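Side-chain contacts in cryptochrome DASH, chloroplastic/mitochondrial (Arabidopsis thaliana, PDB 2J4D), which repairs cyclobutane pyrimidine dimers in single-stranded DNA, carrying FAD and a folate light antenna, and may also act as a photoreceptor: residues 413-416 / 417-421; 358-361 / 362-365; 426-429 / 430-434; 95-98 / 99-103; 339-342 / 343-346. All coordinates share one frame; numbering follows the deposited sequence.

Along the chain contact 4 comes first, then contacts 5, 2, 1 and 3. Contact 4 lies on helix 92-111, in the alpha/beta photolyase part of the chain; the other four fall in the FAD-binding part. Contacts 1 and 3, centres about 12 Å apart, sit on the successive helices 409-419 and 425-436, which pack together beside the flavin. Contact 5, in the loop after helix 317-339, has its centre about 10 Å from that of contact 3 and holds the folate with contact 1. Contact 2 opens helix 360-367 and touches contact 1 through Phe-363 and Trp-415. The centres of contacts 2 and 4 are farthest apart, about 31 Å. Residues of helices 409-419 and 425-436 thus reach both cofactors.

Contact 1. Residues 413-416 / 417-421; sequences AEWF and ETCLL. With MHF (5,10-methenyl-6,7,8-trihydrofolic acid), chain D.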
# COMPACT_ATOMS: atom_id res chain seq x y z
N ALA A 413 -8.76 10.20 -8.07
CA ALA A 413 -7.95 9.84 -6.91
C ALA A 413 -8.78 9.17 -5.81
O ALA A 413 -8.32 8.21 -5.17
CB ALA A 413 -7.22 11.08 -6.36
N GLU A 414 -10.00 9.67 -5.58
CA GLU A 414 -10.86 9.10 -4.55
C GLU A 414 -11.39 7.73 -4.96
O GLU A 414 -11.63 6.87 -4.10
CB GLU A 414 -12.02 10.05 -4.20
CG GLU A 414 -11.56 11.20 -3.27
CD GLU A 414 -12.69 12.01 -2.66
OE1 GLU A 414 -13.87 11.62 -2.78
OE2 GLU A 414 -12.39 13.05 -2.04
N TRP A 415 -11.59 7.53 -6.26
CA TRP A 415 -12.07 6.23 -6.72
C TRP A 415 -10.95 5.21 -6.54
O TRP A 415 -11.20 4.06 -6.18
CB TRP A 415 -12.50 6.28 -8.19
CG TRP A 415 -13.07 4.96 -8.64
CD1 TRP A 415 -12.60 4.16 -9.64
CD2 TRP A 415 -14.20 4.27 -8.07
NE1 TRP A 415 -13.35 3.00 -9.73
CE2 TRP A 415 -14.34 3.05 -8.78
CE3 TRP A 415 -15.09 4.56 -7.04
CZ2 TRP A 415 -15.34 2.12 -8.48
CZ3 TRP A 415 -16.09 3.63 -6.73
CH2 TRP A 415 -16.21 2.43 -7.46
N PHE A 416 -9.71 5.63 -6.78
CA PHE A 416 -8.56 4.75 -6.58
C PHE A 416 -8.49 4.47 -5.07
O PHE A 416 -8.22 3.34 -4.64
CB PHE A 416 -7.27 5.42 -7.06
CG PHE A 416 -6.88 5.09 -8.48
CD1 PHE A 416 -7.85 4.93 -9.48
CD2 PHE A 416 -5.54 5.00 -8.84
CE1 PHE A 416 -7.49 4.69 -10.81
CE2 PHE A 416 -5.16 4.75 -10.17
CZ PHE A 416 -6.14 4.60 -11.15
N GLU A 417 -8.77 5.48 -4.26
CA GLU A 417 -8.75 5.31 -2.81
C GLU A 417 -9.76 4.25 -2.37
O GLU A 417 -9.49 3.44 -1.48
CB GLU A 417 -9.04 6.64 -2.10
CG GLU A 417 -9.21 6.45 -0.57
CD GLU A 417 -9.15 7.74 0.22
OE1 GLU A 417 -9.15 8.84 -0.39
OE2 GLU A 417 -9.11 7.66 1.46
N THR A 418 -10.92 4.23 -3.01
CA THR A 418 -11.92 3.24 -2.67
C THR A 418 -11.49 1.83 -3.08
O THR A 418 -11.59 0.89 -2.29
CB THR A 418 -13.26 3.52 -3.39
OG1 THR A 418 -13.82 4.75 -2.93
CG2 THR A 418 -14.24 2.40 -3.12
N CYS A 419 -11.00 1.71 -4.31
CA CYS A 419 -10.66 0.41 -4.89
C CYS A 419 -9.33 -0.29 -4.68
O CYS A 419 -9.30 -1.52 -4.60
CB CYS A 419 -10.89 0.47 -6.41
SG CYS A 419 -12.55 0.92 -6.94
N LEU A 420 -8.24 0.47 -4.61
CA LEU A 420 -6.91 -0.12 -4.49
C LEU A 420 -6.55 -0.89 -3.23
O LEU A 420 -6.64 -0.36 -2.13
CB LEU A 420 -5.84 0.95 -4.69
CG LEU A 420 -5.71 1.53 -6.10
CD1 LEU A 420 -4.77 2.73 -6.06
CD2 LEU A 420 -5.19 0.45 -7.04
N LEU A 421 -6.11 -2.13 -3.40
CA LEU A 421 -5.66 -2.92 -2.26
C LEU A 421 -4.45 -2.20 -1.67
O LEU A 421 -4.26 -2.17 -0.46
CB LEU A 421 -5.23 -4.32 -2.68
CG LEU A 421 -6.27 -5.22 -3.34
CD1 LEU A 421 -5.68 -6.60 -3.53
CD2 LEU A 421 -7.51 -5.31 -2.47
N1 MHF D . -6.42 9.19 3.16
C2 MHF D . -5.59 9.04 4.25
NA2 MHF D . -5.10 7.80 4.53
N3 MHF D . -5.25 10.08 5.03
C4 MHF D . -5.75 11.33 4.79
O4 MHF D . -5.43 12.28 5.53
C4A MHF D . -6.63 11.53 3.69
N5 MHF D . -7.24 12.77 3.38
C6 MHF D . -8.41 12.87 2.45
C7 MHF D . -8.08 11.99 1.22
N8 MHF D . -7.81 10.62 1.77
C8A MHF D . -6.96 10.43 2.87
C9 MHF D . -8.61 14.39 2.16
N10 MHF D . -7.43 15.00 2.82
C11 MHF D . -7.08 14.12 3.94
C12 MHF D . -7.92 19.08 4.11
C13 MHF D . -8.22 18.67 2.77
C14 MHF D . -8.08 17.34 2.38
C15 MHF D . -7.64 16.36 3.30
C16 MHF D . -7.36 16.76 4.66
C17 MHF D . -7.50 18.10 5.06
C MHF D . -8.03 20.51 4.47
O MHF D . -8.37 21.32 3.61
N MHF D . -7.73 20.95 5.71
CA MHF D . -7.82 22.37 6.03
CB MHF D . -8.13 22.58 7.51
CG MHF D . -9.44 21.96 7.96
CD MHF D . -10.62 22.49 7.18
OE1 MHF D . -10.97 23.68 7.37
OE2 MHF D . -11.19 21.73 6.36
CT MHF D . -6.50 23.07 5.69
O1 MHF D . -5.49 22.36 5.49
O2 MHF D . -6.48 24.32 5.64
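Phe-416 meets Leu-420 one turn further along helix 409-419: CD1 of the leucine comes obliquely to the ring, 3.7 Å from Phe-416 CD2. The backbones of the same pair are joined by a nearly straight bond from Leu-420 N to Phe-416 O (2.9 Å, 171°), in the carbonyl plane, just where the chain leaves helical geometry at Leu-420. Both residues belong to the FAD pocket.

Trp-415 makes the other apolar pair. Its CG is anti to the backbone N (chi1 -177°), which carries the indole forward along the helix to Cys-419. The sulfur sits over one face, toward the rim: Cys-419 SG is 3.3 Å from Trp-415 CE2 and 3.7 Å from the centroid of its six-membered ring, a Cys sulfur-aromatic contact.

Glu-417 points its extended chain elsewhere, to the folate. MHF N8 donates to Glu-417 OE1 at 3.1 Å and, weakly, to Glu-417 OE2, so the carboxylate straddles one N-H. Lys-89 forms a salt bridge with OE2 and Tyr-429 OH bonds to OE1, fixing the rotation of the group and probably favouring its ionised form.

Around this turn, Trp-415 packs on Phe-363 of helix 360-367 and Met-380 of helix 374-386. Phe-416 meets Trp-432 of helix 425-436 edge-to-face, while Leu-383 of helix 374-386 lies against Phe-416, Cys-419 and Leu-420.

Contact 2. Residues 358-361 / 362-365; sequences QDQK and LFES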
# COMPACT_ATOMS: atom_id res chain seq x y z
N GLN A 358 -17.06 18.18 -12.88
CA GLN A 358 -17.33 17.09 -11.94
C GLN A 358 -18.54 16.35 -12.48
O GLN A 358 -19.33 15.76 -11.73
CB GLN A 358 -17.60 17.64 -10.54
CG GLN A 358 -16.46 18.48 -9.98
CD GLN A 358 -16.64 18.81 -8.51
OE1 GLN A 358 -17.75 18.79 -7.98
NE2 GLN A 358 -15.53 19.14 -7.84
N ASP A 359 -18.68 16.39 -13.81
CA ASP A 359 -19.77 15.74 -14.53
C ASP A 359 -19.91 14.30 -14.06
O ASP A 359 -19.07 13.45 -14.37
CB ASP A 359 -19.48 15.76 -16.04
CG ASP A 359 -20.60 15.14 -16.86
OD1 ASP A 359 -21.17 14.11 -16.44
OD2 ASP A 359 -20.90 15.68 -17.94
N GLN A 360 -20.98 14.02 -13.33
CA GLN A 360 -21.22 12.69 -12.79
C GLN A 360 -21.33 11.61 -13.87
O GLN A 360 -20.83 10.50 -13.69
CB GLN A 360 -22.48 12.71 -11.92
CG GLN A 360 -22.63 11.50 -10.99
CD GLN A 360 -21.42 11.28 -10.09
OE1 GLN A 360 -20.79 12.24 -9.63
NE2 GLN A 360 -21.10 10.02 -9.83
N LYS A 361 -21.97 11.95 -14.98
CA LYS A 361 -22.14 10.99 -16.07
C LYS A 361 -20.79 10.63 -16.67
O LYS A 361 -20.50 9.45 -16.91
CB LYS A 361 -23.04 11.57 -17.16
CG LYS A 361 -24.33 10.79 -17.36
CD LYS A 361 -24.94 11.07 -18.73
CE LYS A 361 -23.99 10.65 -19.85
NZ LYS A 361 -24.60 9.66 -20.78
N LEU A 362 -19.96 11.64 -16.94
CA LEU A 362 -18.65 11.38 -17.50
C LEU A 362 -17.86 10.52 -16.53
O LEU A 362 -17.26 9.52 -16.92
CB LEU A 362 -17.89 12.68 -17.75
CG LEU A 362 -18.05 13.29 -19.14
CD1 LEU A 362 -17.06 14.43 -19.29
CD2 LEU A 362 -17.80 12.23 -20.20
N PHE A 363 -17.86 10.92 -15.26
CA PHE A 363 -17.13 10.15 -14.26
C PHE A 363 -17.59 8.70 -14.21
O PHE A 363 -16.76 7.78 -14.23
CB PHE A 363 -17.30 10.78 -12.87
CG PHE A 363 -16.70 9.95 -11.77
CD1 PHE A 363 -15.33 9.75 -11.69
CD2 PHE A 363 -17.53 9.28 -10.86
CE1 PHE A 363 -14.78 8.90 -10.73
CE2 PHE A 363 -16.99 8.43 -9.90
CZ PHE A 363 -15.61 8.23 -9.84
N GLU A 364 -18.90 8.48 -14.15
CA GLU A 364 -19.39 7.11 -14.08
C GLU A 364 -18.98 6.23 -15.25
O GLU A 364 -18.78 5.03 -15.07
CB GLU A 364 -20.91 7.11 -13.91
CG GLU A 364 -21.34 7.78 -12.61
CD GLU A 364 -22.81 7.63 -12.31
OE1 GLU A 364 -23.59 7.41 -13.27
OE2 GLU A 364 -23.19 7.74 -11.12
N SER A 365 -18.84 6.82 -16.44
CA SER A 365 -18.45 6.04 -17.61
C SER A 365 -17.01 5.53 -17.46
O SER A 365 -16.67 4.44 -17.91
CB SER A 365 -18.58 6.87 -18.90
OG SER A 365 -17.66 7.94 -18.95
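Asp-359 caps the N-terminus of helix 360-367, its OD1 accepting from Leu-362 N at 2.8 Å. The bond is nearly straight at the hydrogen (166°), yet the donor comes from above the carboxylate plane. CG lies anti to the backbone N (chi1 -178°), turning the carboxylate toward the first turn, where a negative charge would be expected to suit the N-H groups there and the helix dipole. The backbone carbonyl of the same residue starts the regular pattern, Asp-359 O taking Phe-363 N at 2.9 Å.

Farther along, Gln-360 O accepts from Glu-364 N (2.8 Å), and the two side chains meet as well. Gln-360 bends at chi2 (54°), bringing its amide beside the glutamate; NE2 makes a straight but weak bond to Glu-364 OE2 at 3.4 Å, with amide and carboxylate almost perpendicular. At the next step Ser-365 OG turns back to donate to Leu-362 O at 2.6 Å.

The packing is light. Leu-362 crosses Asp-359 at about a right angle, its CB 3.8 Å from Asp-359 CG, and Gln-360 NE2 lies at the edge of the Phe-363 ring, 3.8 Å from CD2.

Phe-363 is the buried side of this surface turn: it packs on Met-411 and Trp-415 of helix 409-419 and lies nearly parallel to the Phe-87 ring. Leu-362 instead rests on Met-405 and Val-491 in neighbouring loops.

Contact 3. Residues 426-429 / 430-434; sequences CSNY and GNWTY. With FAD (flavin-adenine dinucleotide), chain C.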
# COMPACT_ATOMS: atom_id res chain seq x y z
N CYS A 426 -0.06 8.85 0.47
CA CYS A 426 1.14 9.49 -0.06
C CYS A 426 1.38 9.12 -1.51
O CYS A 426 1.56 9.99 -2.37
CB CYS A 426 2.35 9.08 0.78
SG CYS A 426 2.14 9.31 2.56
N SER A 427 1.37 7.83 -1.79
CA SER A 427 1.60 7.34 -3.14
C SER A 427 0.43 7.61 -4.08
O SER A 427 0.64 8.00 -5.22
CB SER A 427 1.89 5.84 -3.12
OG SER A 427 3.17 5.57 -2.57
N ASN A 428 -0.79 7.42 -3.61
CA ASN A 428 -1.94 7.63 -4.48
C ASN A 428 -2.10 9.08 -4.90
O ASN A 428 -2.09 9.41 -6.08
CB ASN A 428 -3.24 7.18 -3.80
CG ASN A 428 -4.41 7.17 -4.77
OD1 ASN A 428 -4.36 6.52 -5.81
ND2 ASN A 428 -5.47 7.89 -4.43
N TYR A 429 -2.26 9.96 -3.92
CA TYR A 429 -2.42 11.37 -4.23
C TYR A 429 -1.14 11.95 -4.81
O TYR A 429 -1.18 12.86 -5.63
CB TYR A 429 -2.89 12.10 -2.98
CG TYR A 429 -4.33 11.78 -2.68
CD1 TYR A 429 -5.37 12.51 -3.27
CD2 TYR A 429 -4.67 10.70 -1.85
CE1 TYR A 429 -6.71 12.17 -3.06
CE2 TYR A 429 -6.02 10.34 -1.64
CZ TYR A 429 -7.02 11.09 -2.25
OH TYR A 429 -8.35 10.75 -2.06
N GLY A 430 0.00 11.41 -4.39
CA GLY A 430 1.27 11.88 -4.92
C GLY A 430 1.31 11.63 -6.41
O GLY A 430 1.53 12.55 -7.21
N ASN A 431 1.09 10.39 -6.81
CA ASN A 431 1.10 10.05 -8.23
C ASN A 431 -0.01 10.76 -9.00
O ASN A 431 0.19 11.16 -10.15
CB ASN A 431 1.01 8.54 -8.42
CG ASN A 431 2.35 7.85 -8.26
OD1 ASN A 431 3.19 7.90 -9.16
ND2 ASN A 431 2.57 7.20 -7.12
N TRP A 432 -1.18 10.94 -8.38
CA TRP A 432 -2.27 11.64 -9.06
C TRP A 432 -1.92 13.11 -9.32
O TRP A 432 -2.20 13.63 -10.41
CB TRP A 432 -3.59 11.56 -8.28
CG TRP A 432 -4.42 10.36 -8.65
CD1 TRP A 432 -4.43 9.14 -8.03
CD2 TRP A 432 -5.31 10.24 -9.77
NE1 TRP A 432 -5.27 8.27 -8.70
CE2 TRP A 432 -5.82 8.92 -9.77
CE3 TRP A 432 -5.72 11.13 -10.78
CZ2 TRP A 432 -6.72 8.46 -10.74
CZ3 TRP A 432 -6.61 10.67 -11.75
CH2 TRP A 432 -7.10 9.35 -11.72
N THR A 433 -1.30 13.80 -8.35
CA THR A 433 -0.95 15.20 -8.57
C THR A 433 0.03 15.29 -9.73
O THR A 433 -0.06 16.21 -10.55
CB THR A 433 -0.31 15.86 -7.33
OG1 THR A 433 0.91 15.19 -6.99
CG2 THR A 433 -1.27 15.81 -6.16
N TYR A 434 0.96 14.35 -9.80
CA TYR A 434 1.93 14.31 -10.88
C TYR A 434 1.20 14.14 -12.22
O TYR A 434 1.36 14.95 -13.13
CB TYR A 434 2.91 13.14 -10.68
CG TYR A 434 4.19 13.55 -10.01
CD1 TYR A 434 4.18 14.30 -8.83
CD2 TYR A 434 5.43 13.18 -10.54
CE1 TYR A 434 5.37 14.69 -8.21
CE2 TYR A 434 6.62 13.56 -9.92
CZ TYR A 434 6.58 14.31 -8.76
OH TYR A 434 7.75 14.68 -8.14
PA FAD C . 6.68 -2.57 -9.01
O1A FAD C . 7.00 -3.99 -8.75
O2A FAD C . 6.95 -1.98 -10.34
O5B FAD C . 7.40 -1.63 -7.92
C5B FAD C . 7.87 -2.18 -6.67
C4B FAD C . 7.38 -1.27 -5.54
O4B FAD C . 7.89 0.04 -5.76
C3B FAD C . 5.87 -1.11 -5.45
O3B FAD C . 5.24 -2.20 -4.79
C2B FAD C . 5.76 0.20 -4.73
O2B FAD C . 5.78 0.12 -3.33
C1B FAD C . 6.92 1.01 -5.32
N9A FAD C . 6.58 1.88 -6.47
C8A FAD C . 6.72 1.60 -7.82
N7A FAD C . 6.32 2.60 -8.59
C5A FAD C . 5.90 3.57 -7.71
C6A FAD C . 5.36 4.86 -7.92
N6A FAD C . 5.16 5.42 -9.11
N1A FAD C . 5.02 5.60 -6.80
C2A FAD C . 5.20 5.07 -5.54
N3A FAD C . 5.72 3.84 -5.28
C4A FAD C . 6.03 3.13 -6.39
N1 FAD C . 1.24 2.82 -5.35
C2 FAD C . 0.86 2.48 -4.07
O2 FAD C . 1.58 1.79 -3.36
N3 FAD C . -0.37 2.93 -3.59
C4 FAD C . -1.25 3.72 -4.34
O4 FAD C . -2.34 4.09 -3.86
C4X FAD C . -0.86 4.06 -5.66
N5 FAD C . -1.68 4.84 -6.48
C5X FAD C . -1.24 5.27 -7.73
C6 FAD C . -2.01 6.15 -8.50
C7 FAD C . -1.60 6.61 -9.78
C7M FAD C . -2.48 7.56 -10.55
C8 FAD C . -0.33 6.14 -10.29
C8M FAD C . 0.20 6.58 -11.64
C9 FAD C . 0.46 5.26 -9.52
C9A FAD C . 0.03 4.81 -8.24
N10 FAD C . 0.80 3.91 -7.44
C10 FAD C . 0.40 3.59 -6.13
C1' FAD C . 2.22 3.62 -7.82
C2' FAD C . 2.47 2.36 -8.68
O2' FAD C . 1.62 2.38 -9.81
C3' FAD C . 2.21 1.10 -7.85
O3' FAD C . 3.01 1.10 -6.66
C4' FAD C . 2.52 -0.22 -8.58
O4' FAD C . 1.70 -0.36 -9.74
C5' FAD C . 2.27 -1.38 -7.62
O5' FAD C . 2.58 -2.61 -8.27
P FAD C . 3.95 -3.39 -8.16
O1P FAD C . 4.11 -3.69 -6.73
O2P FAD C . 3.90 -4.58 -9.05
O3P FAD C . 5.08 -2.46 -8.77
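Ser-427 O receives two hydrogen bonds from Asn-431: the backbone N at 2.9 Å and the side-chain ND2 at 2.8 Å, arriving from opposite faces of the carbonyl plane. The second holds the amide for the adenine of FAD. Asn-431 ND2 gives its other hydrogen to FAD N1A (2.9 Å, 171°), and Asn-431 OD1 accepts from FAD N6A at 3.2 Å. A second side-chain bond ties the next turn, where Thr-433 OG1 donates to Gly-430 O at 2.7 Å, an acceptor also used by Tyr-434 N.

The van der Waals contacts face the flavin. With CG opposite the backbone N (chi1 -170°), the Asn-428 amide lies alongside the Trp-432 indole, both pointing the same way, their planes 71° apart and Asn-428 OD1 3.4 Å from Trp-432 CD1. Asn-428 ND2 is bonded to Ala-413 O, which settles the amide's orientation; Asn-428 CB lies 3.2 Å from FAD O4. The flavin methyl C7M sits over one face of the indole, toward the rim, 3.4 Å from Trp-432 NE1.

Gly-430 has no side chain, and a CB there would run into Cys-426 O.

Tyr-429 faces the other way, to the folate side. Chemically, the Asn-431 amide reads the Watson-Crick edge of adenine with one donor and one acceptor, a pairing that is consistent with selection of adenine, while the same stretch of helix packs against the flavin of the folded FAD.

Contact 4. Residues 95-98 / 99-103; sequences GGFL and MECLV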
# COMPACT_ATOMS: atom_id res chain seq x y z
N GLY A 95 -11.05 -4.18 1.99
CA GLY A 95 -11.55 -4.59 3.29
C GLY A 95 -11.30 -6.08 3.50
O GLY A 95 -10.89 -6.51 4.57
N GLY A 96 -11.55 -6.87 2.46
CA GLY A 96 -11.32 -8.30 2.57
C GLY A 96 -9.85 -8.61 2.79
O GLY A 96 -9.49 -9.50 3.57
N PHE A 97 -8.98 -7.88 2.10
CA PHE A 97 -7.54 -8.07 2.23
C PHE A 97 -7.12 -7.71 3.67
O PHE A 97 -6.32 -8.41 4.29
CB PHE A 97 -6.81 -7.19 1.21
CG PHE A 97 -5.32 -7.43 1.13
CD1 PHE A 97 -4.81 -8.42 0.29
CD2 PHE A 97 -4.44 -6.64 1.85
CE1 PHE A 97 -3.43 -8.62 0.17
CE2 PHE A 97 -3.05 -6.82 1.75
CZ PHE A 97 -2.54 -7.81 0.90
N LEU A 98 -7.68 -6.63 4.21
CA LEU A 98 -7.37 -6.23 5.59
C LEU A 98 -7.71 -7.35 6.58
O LEU A 98 -6.91 -7.65 7.47
CB LEU A 98 -8.13 -4.96 5.99
CG LEU A 98 -8.18 -4.65 7.51
CD1 LEU A 98 -6.77 -4.46 8.05
CD2 LEU A 98 -9.00 -3.38 7.76
N MET A 99 -8.89 -7.96 6.44
CA MET A 99 -9.26 -9.02 7.37
C MET A 99 -8.25 -10.17 7.32
O MET A 99 -7.86 -10.70 8.37
CB MET A 99 -10.68 -9.56 7.08
CG MET A 99 -11.79 -8.50 7.19
SD MET A 99 -11.70 -7.51 8.73
CE MET A 99 -12.00 -5.89 8.12
N GLU A 100 -7.83 -10.56 6.13
CA GLU A 100 -6.84 -11.63 6.01
C GLU A 100 -5.55 -11.20 6.71
O GLU A 100 -4.90 -12.02 7.36
CB GLU A 100 -6.59 -11.98 4.54
CG GLU A 100 -7.84 -12.54 3.86
CD GLU A 100 -7.61 -12.97 2.42
OE1 GLU A 100 -7.04 -12.19 1.63
OE2 GLU A 100 -8.02 -14.10 2.07
N CYS A 101 -5.18 -9.92 6.58
CA CYS A 101 -3.97 -9.41 7.23
C CYS A 101 -4.06 -9.55 8.75
O CYS A 101 -3.09 -9.92 9.41
CB CYS A 101 -3.74 -7.93 6.90
SG CYS A 101 -3.25 -7.58 5.20
N LEU A 102 -5.23 -9.22 9.30
CA LEU A 102 -5.43 -9.30 10.75
C LEU A 102 -5.39 -10.74 11.24
O LEU A 102 -4.78 -11.03 12.26
CB LEU A 102 -6.76 -8.65 11.13
CG LEU A 102 -6.83 -7.14 10.83
CD1 LEU A 102 -8.22 -6.63 11.21
CD2 LEU A 102 -5.75 -6.38 11.61
N VAL A 103 -6.04 -11.65 10.51
CA VAL A 103 -6.03 -13.06 10.89
C VAL A 103 -4.59 -13.55 10.96
O VAL A 103 -4.18 -14.19 11.93
CB VAL A 103 -6.80 -13.94 9.87
CG1 VAL A 103 -6.54 -15.42 10.14
CG2 VAL A 103 -8.29 -13.65 9.95
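Leu-98 lies between Met-99 and Leu-102 on the buried side of the helix. Its CB stays by the backbone, 3.1 Å from Met-99 N. CG is anti to the Leu-98 N (chi1 164°) and lies 4.1 Å from Met-99 CE, and there the chain forks: CD1 reaches forward to Leu-102 CG (3.9 Å), while CD2 meets Met-99 CE at 3.9 Å, the methionine being bent at chi2 and chi3 to bring that methyl round. With an alanine here both methyl branches would be gone, and Leu-102 and Met-99 would probably lose their shared apolar partner, leaving a gap against Tyr-72 and Leu-74 of strand 67-74.

On another side of helix 92-111, Cys-101 SG approaches the Phe-97 ring obliquely, 3.5 Å from CE2, a Cys sulfur-aromatic contact. The chemistry is therefore divided by side: aliphatic groups pack on the parallel sheet, the Phe-97 ring and the Cys-101 sulfur meet Trp-291 and nearby loops, and the charge of Glu-100 is met by Arg-247.

Contact 5. Residues 339-342 / 343-346; sequences CGNS and LFHL. With MHF (5,10-methenyl-6,7,8-trihydrofolic acid), chain D.
The folate antenna pocket takes one wall from this short turn, which supplies Asn-341, Phe-344 and His-345. Asn-341 O accepts from Phe-344 N at 3.0 Å, the donor standing above the carbonyl plane. That carbonyl also packs flat against the His-345 imidazole, over the centre of its face, a contact without hydrogen-bond geometry. With its ring so placed, His-345 directs NE2 to the ligand's amide oxygen: NE2 to MHF O is 3.1 Å and nearly straight (170°), with MHF O at the ring edge. Asn-341 ND2 holds the glutamate tail, donating to MHF O1 at 2.9 Å.

Phe-344 lies between protein and cofactor. Its CG sits beside the backbone N, opposite the carbonyl carbon (chi1 -48°), which lays one face under MHF N10, 3.0 Å from CD2, while Leu-343 CB backs the opposite face. Asn-341 OD1 lies in the plane at the ring edge, 3.8 Å from CE2. Replacing this phenylalanine by a serine would probably leave the N10 region of the folate without its aromatic support and open a gap beside Leu-343.

Ser-342 OG donates to Cys-339 O at 2.7 Å, tying the turn to the end of the helix.

The segment follows the end of helix 317-339, where Gly-340 takes a positive phi, and leads toward helix 360-367. Helix 425-436 packs against it: Tyr-429 meets Phe-344 edge-to-face, and Leu-343 lies on Tyr-429 and Gly-430.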
# COMPACT_ATOMS: atom_id res chain seq x y z
N CYS A 339 4.30 18.64 1.66
CA CYS A 339 3.10 19.22 1.05
C CYS A 339 1.91 19.42 1.98
O CYS A 339 1.08 20.30 1.75
CB CYS A 339 2.63 18.35 -0.12
SG CYS A 339 3.79 18.24 -1.50
N GLY A 340 1.80 18.59 3.01
CA GLY A 340 0.66 18.73 3.89
C GLY A 340 -0.60 18.53 3.07
O GLY A 340 -0.61 17.75 2.10
N ASN A 341 -1.66 19.24 3.42
CA ASN A 341 -2.93 19.08 2.72
C ASN A 341 -2.99 19.62 1.30
O ASN A 341 -4.00 19.45 0.63
CB ASN A 341 -4.06 19.66 3.56
CG ASN A 341 -4.19 18.96 4.90
OD1 ASN A 341 -4.00 17.75 5.00
ND2 ASN A 341 -4.53 19.71 5.94
N SER A 342 -1.92 20.25 0.82
CA SER A 342 -1.96 20.73 -0.57
C SER A 342 -1.94 19.49 -1.48
O SER A 342 -2.25 19.55 -2.68
CB SER A 342 -0.76 21.64 -0.88
OG SER A 342 0.46 20.92 -0.85
N LEU A 343 -1.60 18.36 -0.88
CA LEU A 343 -1.56 17.09 -1.60
C LEU A 343 -2.97 16.68 -2.03
O LEU A 343 -3.15 15.92 -2.98
CB LEU A 343 -0.98 16.00 -0.68
CG LEU A 343 -0.95 14.54 -1.17
CD1 LEU A 343 -0.09 14.40 -2.43
CD2 LEU A 343 -0.39 13.66 -0.05
N PHE A 344 -3.97 17.19 -1.32
CA PHE A 344 -5.36 16.84 -1.61
C PHE A 344 -6.19 17.94 -2.27
O PHE A 344 -7.33 17.70 -2.66
CB PHE A 344 -6.04 16.41 -0.32
CG PHE A 344 -5.24 15.43 0.49
CD1 PHE A 344 -5.02 14.13 0.02
CD2 PHE A 344 -4.72 15.78 1.74
CE1 PHE A 344 -4.30 13.20 0.79
CE2 PHE A 344 -4.00 14.86 2.52
CZ PHE A 344 -3.79 13.57 2.04
N HIS A 345 -5.61 19.13 -2.39
CA HIS A 345 -6.32 20.27 -2.96
C HIS A 345 -6.32 20.26 -4.48
O HIS A 345 -5.35 19.81 -5.11
CB HIS A 345 -5.70 21.56 -2.42
CG HIS A 345 -5.88 21.72 -0.94
ND1 HIS A 345 -5.01 22.45 -0.16
CD2 HIS A 345 -6.82 21.24 -0.10
CE1 HIS A 345 -5.41 22.41 1.10
NE2 HIS A 345 -6.51 21.69 1.16
N LEU A 346 -7.40 20.78 -5.07
CA LEU A 346 -7.54 20.81 -6.52
C LEU A 346 -6.33 21.38 -7.24
O LEU A 346 -5.88 20.84 -8.25
CB LEU A 346 -8.80 21.60 -6.91
CG LEU A 346 -9.13 21.71 -8.40
CD1 LEU A 346 -9.32 20.31 -8.99
CD2 LEU A 346 -10.40 22.54 -8.59
N1 MHF D . -6.42 9.19 3.16
C2 MHF D . -5.59 9.04 4.25
NA2 MHF D . -5.10 7.80 4.53
N3 MHF D . -5.25 10.08 5.03
C4 MHF D . -5.75 11.33 4.79
O4 MHF D . -5.43 12.28 5.53
C4A MHF D . -6.63 11.53 3.69
N5 MHF D . -7.24 12.77 3.38
C6 MHF D . -8.41 12.87 2.45
C7 MHF D . -8.08 11.99 1.22
N8 MHF D . -7.81 10.62 1.77
C8A MHF D . -6.96 10.43 2.87
C9 MHF D . -8.61 14.39 2.16
N10 MHF D . -7.43 15.00 2.82
C11 MHF D . -7.08 14.12 3.94
C12 MHF D . -7.92 19.08 4.11
C13 MHF D . -8.22 18.67 2.77
C14 MHF D . -8.08 17.34 2.38
C15 MHF D . -7.64 16.36 3.30
C16 MHF D . -7.36 16.76 4.66
C17 MHF D . -7.50 18.10 5.06
C MHF D . -8.03 20.51 4.47
O MHF D . -8.37 21.32 3.61
N MHF D . -7.73 20.95 5.71
CA MHF D . -7.82 22.37 6.03
CB MHF D . -8.13 22.58 7.51
CG MHF D . -9.44 21.96 7.96
CD MHF D . -10.62 22.49 7.18
OE1 MHF D . -10.97 23.68 7.37
OE2 MHF D . -11.19 21.73 6.36
CT MHF D . -6.50 23.07 5.69
O1 MHF D . -5.49 22.36 5.49
O2 MHF D . -6.48 24.32 5.64